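Local coordinates for protein putative S41 protease (Bacteroides fragilis NCTC 9343, PDB 3K50) that probably cleaves peptide bonds as a serine peptidase of family S41, although its substrate and biological role are not established, at residues Ile71-Leu80 / Glu127-Arg136; Asp57-Asp68 / Val336-Val347. All coordinates share one frame; numbering follows the deposited sequence.

Interaction 1 (Ile71-Leu80 / Glu127-Arg136)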
loop_
_atom_site.group_PDB
_atom_site.type_symbol
_atom_site.label_atom_id
_atom_site.label_comp_id
_atom_site.label_asym_id
_atom_site.label_seq_id
_atom_site.Cartn_x
_atom_site.Cartn_y
_atom_site.Cartn_z
ATOM N N ILE A 71 16.058 2.195 6.661
ATOM C CA ILE A 71 16.371 3.164 7.696
ATOM C C ILE A 71 15.825 2.589 9.002
ATOM O O ILE A 71 14.705 2.087 9.028
ATOM C CB ILE A 71 15.718 4.519 7.414
ATOM C CG1 ILE A 71 16.342 5.184 6.174
ATOM C CG2 ILE A 71 15.923 5.440 8.623
ATOM C CD1 ILE A 71 15.469 6.227 5.479
ATOM N N PRO A 72 16.618 2.586 10.069
ATOM C CA PRO A 72 16.077 2.015 11.333
ATOM C C PRO A 72 14.824 2.708 11.838
ATOM O O PRO A 72 14.632 3.908 11.605
ATOM C CB PRO A 72 17.222 2.169 12.333
ATOM C CG PRO A 72 18.443 2.391 11.523
ATOM C CD PRO A 72 18.023 3.016 10.209
ATOM N N SER A 73 13.966 1.949 12.522
ATOM C CA SER A 73 12.679 2.491 13.014
ATOM C C SER A 73 12.142 1.633 14.128
ATOM O O SER A 73 12.678 0.552 14.382
ATOM C CB SER A 73 11.628 2.600 11.894
ATOM O OG SER A 73 11.180 1.337 11.420
ATOM N N TYR A 74 11.126 2.157 14.826
ATOM C CA TYR A 74 10.512 1.443 15.963
ATOM C C TYR A 74 9.472 0.390 15.505
ATOM O O TYR A 74 9.112 -0.510 16.259
ATOM C CB TYR A 74 9.867 2.443 16.905
ATOM C CG TYR A 74 10.838 3.266 17.758
ATOM C CD1 TYR A 74 11.687 2.656 18.695
ATOM C CD2 TYR A 74 10.838 4.636 17.679
ATOM C CE1 TYR A 74 12.573 3.425 19.497
ATOM C CE2 TYR A 74 11.662 5.417 18.490
ATOM C CZ TYR A 74 12.521 4.814 19.388
ATOM O OH TYR A 74 13.302 5.615 20.145
ATOM N N GLY A 75 8.997 0.529 14.276
ATOM C CA GLY A 75 8.093 -0.418 13.669
ATOM C C GLY A 75 6.628 -0.041 13.773
ATOM O O GLY A 75 5.774 -0.936 13.706
ATOM N N PHE A 76 6.289 1.242 13.961
ATOM C CA PHE A 76 4.860 1.616 13.943
ATOM C C PHE A 76 4.575 2.878 13.154
ATOM O O PHE A 76 5.424 3.745 13.038
ATOM C CB PHE A 76 4.295 1.763 15.342
ATOM C CG PHE A 76 4.827 2.992 16.105
ATOM C CD1 PHE A 76 6.024 2.937 16.773
ATOM C CD2 PHE A 76 4.094 4.182 16.138
ATOM C CE1 PHE A 76 6.504 4.038 17.463
ATOM C CE2 PHE A 76 4.582 5.284 16.790
ATOM C CZ PHE A 76 5.780 5.204 17.469
ATOM N N ASP A 77 3.376 2.955 12.593
ATOM C CA ASP A 77 2.896 4.174 11.943
ATOM C C ASP A 77 1.861 4.799 12.827
ATOM O O ASP A 77 1.194 4.109 13.596
ATOM C CB ASP A 77 2.260 3.898 10.576
ATOM C CG ASP A 77 3.264 3.473 9.538
ATOM O OD1 ASP A 77 4.463 3.814 9.728
ATOM O OD2 ASP A 77 2.860 2.778 8.553
ATOM N N TYR A 78 1.672 6.108 12.678
ATOM C CA TYR A 78 0.768 6.834 13.532
ATOM C C TYR A 78 0.161 8.089 12.907
ATOM O O TYR A 78 0.560 8.494 11.853
ATOM C CB TYR A 78 1.548 7.300 14.760
ATOM C CG TYR A 78 2.597 8.327 14.395
ATOM C CD1 TYR A 78 3.858 7.926 13.971
ATOM C CD2 TYR A 78 2.321 9.686 14.430
ATOM C CE1 TYR A 78 4.814 8.826 13.616
ATOM C CE2 TYR A 78 3.272 10.608 14.047
ATOM C CZ TYR A 78 4.528 10.166 13.650
ATOM O OH TYR A 78 5.504 11.053 13.272
ATOM N N THR A 79 -0.753 8.719 13.634
ATOM C CA THR A 79 -1.343 10.001 13.271
ATOM C C THR A 79 -1.461 10.781 14.529
ATOM O O THR A 79 -1.930 10.242 15.534
ATOM C CB THR A 79 -2.780 9.888 12.794
ATOM O OG1 THR A 79 -2.859 8.949 11.722
ATOM C CG2 THR A 79 -3.311 11.282 12.343
ATOM N N LEU A 80 -1.082 12.060 14.468
ATOM C CA LEU A 80 -1.170 12.989 15.613
ATOM C C LEU A 80 -2.531 13.650 15.743
ATOM O O LEU A 80 -3.142 14.018 14.735
ATOM C CB LEU A 80 -0.165 14.130 15.461
ATOM C CG LEU A 80 1.274 13.726 15.519
ATOM C CD1 LEU A 80 2.143 14.966 15.650
ATOM C CD2 LEU A 80 1.491 12.789 16.701
ATOM N N GLU A 127 8.344 15.197 17.388
ATOM C CA GLU A 127 7.618 14.174 16.595
ATOM C C GLU A 127 8.511 13.126 15.907
ATOM O O GLU A 127 8.133 11.927 15.755
ATOM C CB GLU A 127 6.749 14.843 15.498
ATOM C CG GLU A 127 5.872 13.858 14.732
ATOM C CD GLU A 127 5.122 14.436 13.550
ATOM O OE1 GLU A 127 5.110 15.675 13.366
ATOM O OE2 GLU A 127 4.544 13.623 12.793
ATOM N N SER A 128 9.686 13.557 15.459
ATOM C CA SER A 128 10.590 12.657 14.745
ATOM C C SER A 128 11.176 11.650 15.746
ATOM O O SER A 128 11.663 10.593 15.343
ATOM C CB SER A 128 11.667 13.435 13.929
ATOM O OG SER A 128 12.684 14.009 14.754
ATOM N N GLU A 129 11.079 11.928 17.049
ATOM C CA GLU A 129 11.514 10.925 18.043
ATOM C C GLU A 129 10.582 9.705 18.059
ATOM O O GLU A 129 10.902 8.695 18.669
ATOM C CB GLU A 129 11.619 11.489 19.452
ATOM C CG GLU A 129 12.602 12.650 19.571
ATOM C CD GLU A 129 12.770 13.137 20.992
ATOM O OE1 GLU A 129 12.150 12.560 21.924
ATOM O OE2 GLU A 129 13.534 14.103 21.175
ATOM N N LEU A 130 9.411 9.825 17.453
ATOM C CA LEU A 130 8.495 8.664 17.296
ATOM C C LEU A 130 8.957 7.656 16.238
ATOM O O LEU A 130 8.490 6.520 16.226
ATOM C CB LEU A 130 7.088 9.143 16.910
ATOM C CG LEU A 130 6.395 9.872 18.068
ATOM C CD1 LEU A 130 5.192 10.704 17.637
ATOM C CD2 LEU A 130 6.028 8.858 19.186
ATOM N N LEU A 131 9.853 8.084 15.346
ATOM C CA LEU A 131 10.295 7.273 14.228
ATOM C C LEU A 131 11.451 6.348 14.576
ATOM O O LEU A 131 11.474 5.197 14.160
ATOM C CB LEU A 131 10.687 8.190 13.086
ATOM C CG LEU A 131 9.591 8.974 12.374
ATOM C CD1 LEU A 131 10.258 9.884 11.339
ATOM C CD2 LEU A 131 8.630 8.047 11.670
ATOM N N GLN A 132 12.392 6.835 15.361
ATOM C CA GLN A 132 13.571 6.051 15.732
ATOM C C GLN A 132 14.265 6.650 16.921
ATOM O O GLN A 132 13.994 7.789 17.270
ATOM C CB GLN A 132 14.542 6.046 14.567
ATOM C CG GLN A 132 14.693 7.426 13.971
ATOM C CD GLN A 132 15.950 7.568 13.180
ATOM O OE1 GLN A 132 16.234 6.764 12.282
ATOM N NE2 GLN A 132 16.739 8.594 13.518
ATOM N N GLY A 133 15.166 5.884 17.532
ATOM C CA GLY A 133 15.910 6.353 18.677
ATOM C C GLY A 133 16.258 5.231 19.622
ATOM O O GLY A 133 16.223 4.057 19.253
ATOM N N SER A 134 16.585 5.617 20.847
ATOM C CA SER A 134 16.959 4.679 21.891
ATOM C C SER A 134 15.700 4.125 22.563
ATOM O O SER A 134 14.577 4.412 22.104
ATOM C CB SER A 134 17.864 5.386 22.920
ATOM O OG SER A 134 17.181 6.518 23.446
ATOM N N THR A 135 15.894 3.298 23.606
ATOM C CA THR A 135 14.815 2.740 24.385
ATOM C C THR A 135 14.035 3.904 24.964
ATOM O O THR A 135 14.637 4.908 25.311
ATOM C CB THR A 135 15.366 1.853 25.503
ATOM O OG1 THR A 135 16.062 0.754 24.904
ATOM C CG2 THR A 135 14.249 1.318 26.381
ATOM N N ARG A 136 12.708 3.795 25.038
ATOM C CA ARG A 136 11.861 4.872 25.553
ATOM C C ARG A 136 10.854 4.319 26.520
ATOM O O ARG A 136 10.493 3.144 26.464
ATOM C CB ARG A 136 11.046 5.564 24.430
ATOM C CG ARG A 136 11.763 5.937 23.139
ATOM C CD ARG A 136 12.917 6.878 23.364
ATOM N NE ARG A 136 12.585 7.969 24.290
ATOM C CZ ARG A 136 12.029 9.135 23.940
ATOM N NH1 ARG A 136 11.733 9.414 22.663
ATOM N NH2 ARG A 136 11.783 10.047 24.883
HETATM O O HOH W 1 8.121 4.067 14.085
#
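Tyr74 pushes its ring into the bend Glu129-Ser134, joining the lead-in to strand 76-82 with the loop before strand 136-146 in the five-stranded antiparallel sheet of the PDZ-like region. A chi1 of -74°, CG anti to the carbonyl carbon, directs the ring from CB into this bend. CG lies 4.1 Å from Leu131 O, the same oxygen that accepts the backbone bond from Tyr74 N at 3.1 Å. Farther along, CD2 comes 3.3 Å from Leu130 O and CE2 3.4 Å from Glu129 O, both oxygens near the ring plane at its edge. CE1 lies near Ser134 O and CZ near Gly133 N. At the tip, OH donates to Ser134 O over 2.6 Å, in the carbonyl plane and on a lone pair, which fixes the phenol end. A water donates to both Phe76 O and Leu130 O, bridging the backbones where the strand begins. Beyond it, Leu130 supplies much of the apolar contact: its CD1 sits over one face of Tyr78, 4.2 Å from the ring centroid and 18° off the normal. Extended Glu127 then brings OE2 to the edge of that ring, where Tyr78 OH donates to it on the anti side at 2.8 Å.

Interaction 2 (Asp57-Asp68 / Val336-Val347)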
loop_
_atom_site.group_PDB
_atom_site.type_symbol
_atom_site.label_atom_id
_atom_site.label_comp_id
_atom_site.label_asym_id
_atom_site.label_seq_id
_atom_site.Cartn_x
_atom_site.Cartn_y
_atom_site.Cartn_z
ATOM N N ASP A 57 2.241 12.989 -15.784
ATOM C CA ASP A 57 2.933 12.266 -14.692
ATOM C C ASP A 57 2.765 12.996 -13.366
ATOM O O ASP A 57 3.651 13.710 -12.959
ATOM C CB ASP A 57 4.409 12.133 -15.058
ATOM C CG ASP A 57 5.103 10.992 -14.348
ATOM O OD1 ASP A 57 4.789 10.712 -13.160
ATOM O OD2 ASP A 57 5.983 10.401 -15.002
ATOM N N ASN A 58 1.626 12.748 -12.709
ATOM C CA ASN A 58 1.237 13.361 -11.442
ATOM C C ASN A 58 1.903 12.655 -10.263
ATOM O O ASN A 58 1.250 12.007 -9.436
ATOM C CB ASN A 58 -0.290 13.326 -11.297
ATOM C CG ASN A 58 -0.794 14.128 -10.095
ATOM O OD1 ASN A 58 -0.229 15.153 -9.740
ATOM N ND2 ASN A 58 -1.857 13.649 -9.466
ATOM N N GLY A 59 3.223 12.746 -10.195
ATOM C CA GLY A 59 3.924 12.076 -9.123
ATOM C C GLY A 59 3.986 10.577 -9.257
ATOM O O GLY A 59 4.286 9.881 -8.268
ATOM N N PHE A 60 3.778 10.056 -10.465
ATOM C CA PHE A 60 3.888 8.610 -10.641
ATOM C C PHE A 60 5.378 8.205 -10.638
ATOM O O PHE A 60 5.835 7.387 -9.827
ATOM C CB PHE A 60 3.160 8.136 -11.878
ATOM C CG PHE A 60 1.750 8.649 -12.015
ATOM C CD1 PHE A 60 0.923 8.800 -10.910
ATOM C CD2 PHE A 60 1.238 8.912 -13.259
ATOM C CE1 PHE A 60 -0.354 9.270 -11.060
ATOM C CE2 PHE A 60 -0.060 9.369 -13.419
ATOM C CZ PHE A 60 -0.860 9.526 -12.326
ATOM N N SER A 61 6.154 8.816 -11.506
ATOM C CA SER A 61 7.583 8.592 -11.509
ATOM C C SER A 61 8.198 9.262 -10.318
ATOM O O SER A 61 7.815 10.367 -9.953
ATOM C CB SER A 61 8.191 9.181 -12.776
ATOM O OG SER A 61 7.653 8.563 -13.907
ATOM N N LYS A 62 9.214 8.633 -9.728
ATOM C CA LYS A 62 9.855 9.241 -8.571
ATOM C C LYS A 62 11.250 8.686 -8.276
ATOM O O LYS A 62 11.612 7.615 -8.744
ATOM C CB LYS A 62 9.003 9.033 -7.337
ATOM C CG LYS A 62 8.781 7.633 -6.963
ATOM C CD LYS A 62 7.574 7.540 -6.016
ATOM C CE LYS A 62 7.372 6.123 -5.452
ATOM N NZ LYS A 62 8.535 5.659 -4.600
ATOM N N ILE A 63 12.008 9.451 -7.497
ATOM C CA ILE A 63 13.364 9.084 -7.085
ATOM C C ILE A 63 13.284 8.501 -5.678
ATOM O O ILE A 63 12.610 9.053 -4.797
ATOM C CB ILE A 63 14.341 10.293 -7.082
ATOM C CG1 ILE A 63 14.399 11.005 -8.452
ATOM C CG2 ILE A 63 15.750 9.858 -6.552
ATOM C CD1 ILE A 63 14.840 10.117 -9.660
ATOM N N ASP A 64 13.958 7.378 -5.493
ATOM C CA ASP A 64 14.122 6.718 -4.202
ATOM C C ASP A 64 15.607 6.419 -3.968
ATOM O O ASP A 64 16.355 6.052 -4.892
ATOM C CB ASP A 64 13.329 5.425 -4.159
ATOM C CG ASP A 64 11.843 5.666 -3.949
ATOM O OD1 ASP A 64 11.475 6.460 -3.056
ATOM O OD2 ASP A 64 11.035 5.061 -4.665
ATOM N N SER A 65 16.032 6.572 -2.725
ATOM C CA SER A 65 17.420 6.320 -2.368
ATOM C C SER A 65 17.718 4.837 -2.405
ATOM O O SER A 65 16.824 4.020 -2.231
ATOM C CB SER A 65 17.751 6.894 -0.981
ATOM O OG SER A 65 17.808 8.316 -1.045
ATOM N N LEU A 66 18.969 4.509 -2.707
ATOM C CA LEU A 66 19.417 3.144 -2.692
ATOM C C LEU A 66 20.079 2.984 -1.337
ATOM O O LEU A 66 21.139 3.538 -1.124
ATOM C CB LEU A 66 20.423 2.907 -3.800
ATOM C CG LEU A 66 20.815 1.449 -4.025
ATOM C CD1 LEU A 66 19.637 0.622 -4.550
ATOM C CD2 LEU A 66 21.961 1.422 -4.995
ATOM N N LEU A 67 19.456 2.248 -0.428
ATOM C CA LEU A 67 19.980 2.054 0.926
ATOM C C LEU A 67 20.585 0.657 1.118
ATOM O O LEU A 67 20.126 -0.301 0.508
ATOM C CB LEU A 67 18.824 2.257 1.915
ATOM C CG LEU A 67 18.229 3.681 2.033
ATOM C CD1 LEU A 67 16.745 3.690 2.435
ATOM C CD2 LEU A 67 19.044 4.557 2.982
ATOM N N ASP A 68 21.611 0.549 1.950
ATOM C CA ASP A 68 22.195 -0.755 2.290
ATOM C C ASP A 68 21.195 -1.588 3.086
ATOM O O ASP A 68 21.095 -2.800 2.876
ATOM C CB ASP A 68 23.517 -0.592 3.043
ATOM C CG ASP A 68 24.665 -0.164 2.123
ATOM O OD1 ASP A 68 24.569 -0.438 0.912
ATOM O OD2 ASP A 68 25.667 0.422 2.595
ATOM N N VAL A 336 18.261 1.611 -11.655
ATOM C CA VAL A 336 19.289 2.017 -10.676
ATOM C C VAL A 336 20.391 2.777 -11.355
ATOM O O VAL A 336 20.883 2.327 -12.400
ATOM C CB VAL A 336 19.886 0.792 -9.960
ATOM C CG1 VAL A 336 20.735 1.218 -8.777
ATOM C CG2 VAL A 336 18.776 -0.108 -9.456
ATOM N N HIS A 337 20.767 3.946 -10.816
ATOM C CA HIS A 337 21.857 4.736 -11.400
ATOM C C HIS A 337 23.134 3.890 -11.293
ATOM O O HIS A 337 23.321 3.231 -10.286
ATOM C CB HIS A 337 22.098 6.047 -10.673
ATOM C CG HIS A 337 23.024 6.984 -11.393
ATOM N ND1 HIS A 337 24.399 6.894 -11.304
ATOM C CD2 HIS A 337 22.777 8.056 -12.190
ATOM C CE1 HIS A 337 24.956 7.840 -12.043
ATOM N NE2 HIS A 337 23.992 8.582 -12.566
ATOM N N PRO A 338 23.995 3.907 -12.317
ATOM C CA PRO A 338 25.231 3.083 -12.236
ATOM C C PRO A 338 26.150 3.372 -11.056
ATOM O O PRO A 338 26.711 2.453 -10.481
ATOM C CB PRO A 338 25.966 3.418 -13.526
ATOM C CG PRO A 338 24.916 3.929 -14.448
ATOM C CD PRO A 338 23.880 4.603 -13.608
ATOM N N THR A 339 26.285 4.637 -10.677
ATOM C CA THR A 339 27.195 5.005 -9.607
ATOM C C THR A 339 26.649 5.866 -8.450
ATOM O O THR A 339 27.153 5.747 -7.333
ATOM C CB THR A 339 28.407 5.746 -10.205
ATOM O OG1 THR A 339 27.993 6.948 -10.864
ATOM C CG2 THR A 339 29.147 4.880 -11.224
ATOM N N ASP A 340 25.600 6.659 -8.673
ATOM C CA ASP A 340 25.139 7.626 -7.669
ATOM C C ASP A 340 24.132 7.122 -6.670
ATOM O O ASP A 340 23.467 7.910 -6.018
ATOM C CB ASP A 340 24.578 8.863 -8.369
ATOM C CG ASP A 340 25.634 9.651 -9.086
ATOM O OD1 ASP A 340 26.839 9.485 -8.763
ATOM O OD2 ASP A 340 25.256 10.470 -9.952
ATOM N N ARG A 341 23.959 5.817 -6.585
ATOM C CA ARG A 341 23.116 5.238 -5.562
ATOM C C ARG A 341 21.690 5.836 -5.409
ATOM O O ARG A 341 21.269 6.178 -4.326
ATOM C CB ARG A 341 23.849 5.264 -4.209
ATOM C CG ARG A 341 25.210 4.524 -4.253
ATOM C CD ARG A 341 25.853 4.281 -2.862
ATOM N NE ARG A 341 24.942 3.682 -1.863
ATOM C CZ ARG A 341 24.594 2.389 -1.774
ATOM N NH1 ARG A 341 25.047 1.483 -2.643
ATOM N NH2 ARG A 341 23.757 1.995 -0.809
ATOM N N PHE A 342 20.956 5.981 -6.498
ATOM C CA PHE A 342 19.540 6.255 -6.356
ATOM C C PHE A 342 18.826 5.372 -7.362
ATOM O O PHE A 342 19.439 4.797 -8.258
ATOM C CB PHE A 342 19.185 7.727 -6.556
ATOM C CG PHE A 342 19.387 8.247 -7.962
ATOM C CD1 PHE A 342 18.370 8.185 -8.900
ATOM C CD2 PHE A 342 20.564 8.882 -8.302
ATOM C CE1 PHE A 342 18.534 8.740 -10.168
ATOM C CE2 PHE A 342 20.756 9.427 -9.558
ATOM C CZ PHE A 342 19.744 9.360 -10.500
ATOM N N ILE A 343 17.534 5.253 -7.160
ATOM C CA ILE A 343 16.649 4.466 -8.011
ATOM C C ILE A 343 15.628 5.421 -8.612
ATOM O O ILE A 343 15.016 6.219 -7.866
ATOM C CB ILE A 343 15.852 3.427 -7.222
ATOM C CG1 ILE A 343 16.768 2.444 -6.469
ATOM C CG2 ILE A 343 14.873 2.664 -8.174
ATOM C CD1 ILE A 343 16.039 1.653 -5.415
ATOM N N LEU A 344 15.497 5.337 -9.940
ATOM C CA LEU A 344 14.483 6.046 -10.741
ATOM C C LEU A 344 13.349 5.068 -10.977
ATOM O O LEU A 344 13.545 4.074 -11.676
ATOM C CB LEU A 344 15.028 6.468 -12.091
ATOM C CG LEU A 344 14.035 7.034 -13.142
ATOM C CD1 LEU A 344 13.237 8.199 -12.516
ATOM C CD2 LEU A 344 14.747 7.506 -14.414
ATOM N N ASN A 345 12.217 5.288 -10.298
ATOM C CA ASN A 345 11.003 4.507 -10.485
ATOM C C ASN A 345 10.252 5.251 -11.585
ATOM O O ASN A 345 9.661 6.301 -11.339
ATOM C CB ASN A 345 10.210 4.399 -9.201
ATOM C CG ASN A 345 10.865 3.437 -8.193
ATOM O OD1 ASN A 345 11.376 3.846 -7.141
ATOM N ND2 ASN A 345 10.904 2.177 -8.552
ATOM N N LEU A 346 10.396 4.756 -12.816
ATOM C CA LEU A 346 9.873 5.431 -14.008
ATOM C C LEU A 346 8.621 4.817 -14.631
ATOM O O LEU A 346 8.538 3.604 -14.741
ATOM C CB LEU A 346 10.983 5.434 -15.034
ATOM C CG LEU A 346 10.772 6.160 -16.376
ATOM C CD1 LEU A 346 10.757 7.646 -16.150
ATOM C CD2 LEU A 346 11.958 5.745 -17.331
ATOM N N VAL A 347 7.645 5.638 -15.022
ATOM C CA VAL A 347 6.482 5.127 -15.755
ATOM C C VAL A 347 6.993 4.519 -17.064
ATOM O O VAL A 347 7.608 5.212 -17.882
ATOM C CB VAL A 347 5.434 6.228 -16.070
ATOM C CG1 VAL A 347 4.311 5.691 -16.955
ATOM C CG2 VAL A 347 4.861 6.791 -14.815
#
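Leu66 lies over one face of the Arg341 guanidinium, with Leu66 CG 4.1 Å above its plane, while Leu67 C and Asp68 N sit at the edge. Asp68 OD1 approaches obliquely and makes a salt bridge with Arg341 NH2 at 3.1 Å, its hydrogen bond weak. The Phe342 ring carries His337 CB on one face and is met obliquely by Ile63, whose CG2 is 3.9 Å from Phe342 CD1. Asn58 N lies over the centre of one Phe60 face, and Val347 CG2 at that ring's edge.

The backbones pair: the axes of strands 62-65 and 342-347 run at 152°, and Lys62-Asn345 and Asp64-Ile343 are hydrogen-bonded antiparallel pairs, each bonded both ways. Ile63 and Leu344 form the intervening non-hydrogen-bonded pair, their CD1 atoms 3.8 Å apart, on the face covered by helices 18-26 and 45-52. On the other face Lys62 NZ reaches the syn lone pair of Asp64 OD2 at 2.6 Å, a salt bridge along one strand.

Just before the strand, Ser61 extends the pairing through its side chain. Its OG, anti to the carbonyl carbon (chi1 -61°), accepts a hydrogen bond from Val347 N at 3.1 Å, nearly straight at 166°. The same OG donates to Asp57 OD2 at 2.7 Å, which Tyr27 OH also bonds; with OD1 taking Ser61 N, Asp57 holds the serine at both N and OG, fixing the hydroxyl that receives Val347 N-H. Two-way backbone bonds with alternating side-chain faces mark an antiparallel beta-sheet, here joining a short strand from the N-terminal region to a long one of the S41 peptidase region.

From the N terminus, after helices 18-26 and 45-52, the chain reaches 57-68, half of interaction 2, and almost at once 71-80, half of interaction 1. Interaction 1 closes first: 46 residues separate its segments, a loop that includes strands 90-97 and 113-117 and helix 102-105. The chain then completes the five-stranded sheet and runs through most of the mixed sheet and strands 258-263, 273-276 and 330-336 before 336-347 closes a loop of 267 residues. Interaction 1 is therefore nested within interaction 2, without crossing, and their centres lie 25 Å apart. Interaction 1 ties the outermost strand of the five-stranded sheet to the loop leading into its fourth strand; interaction 2 ties distant regions of the chain.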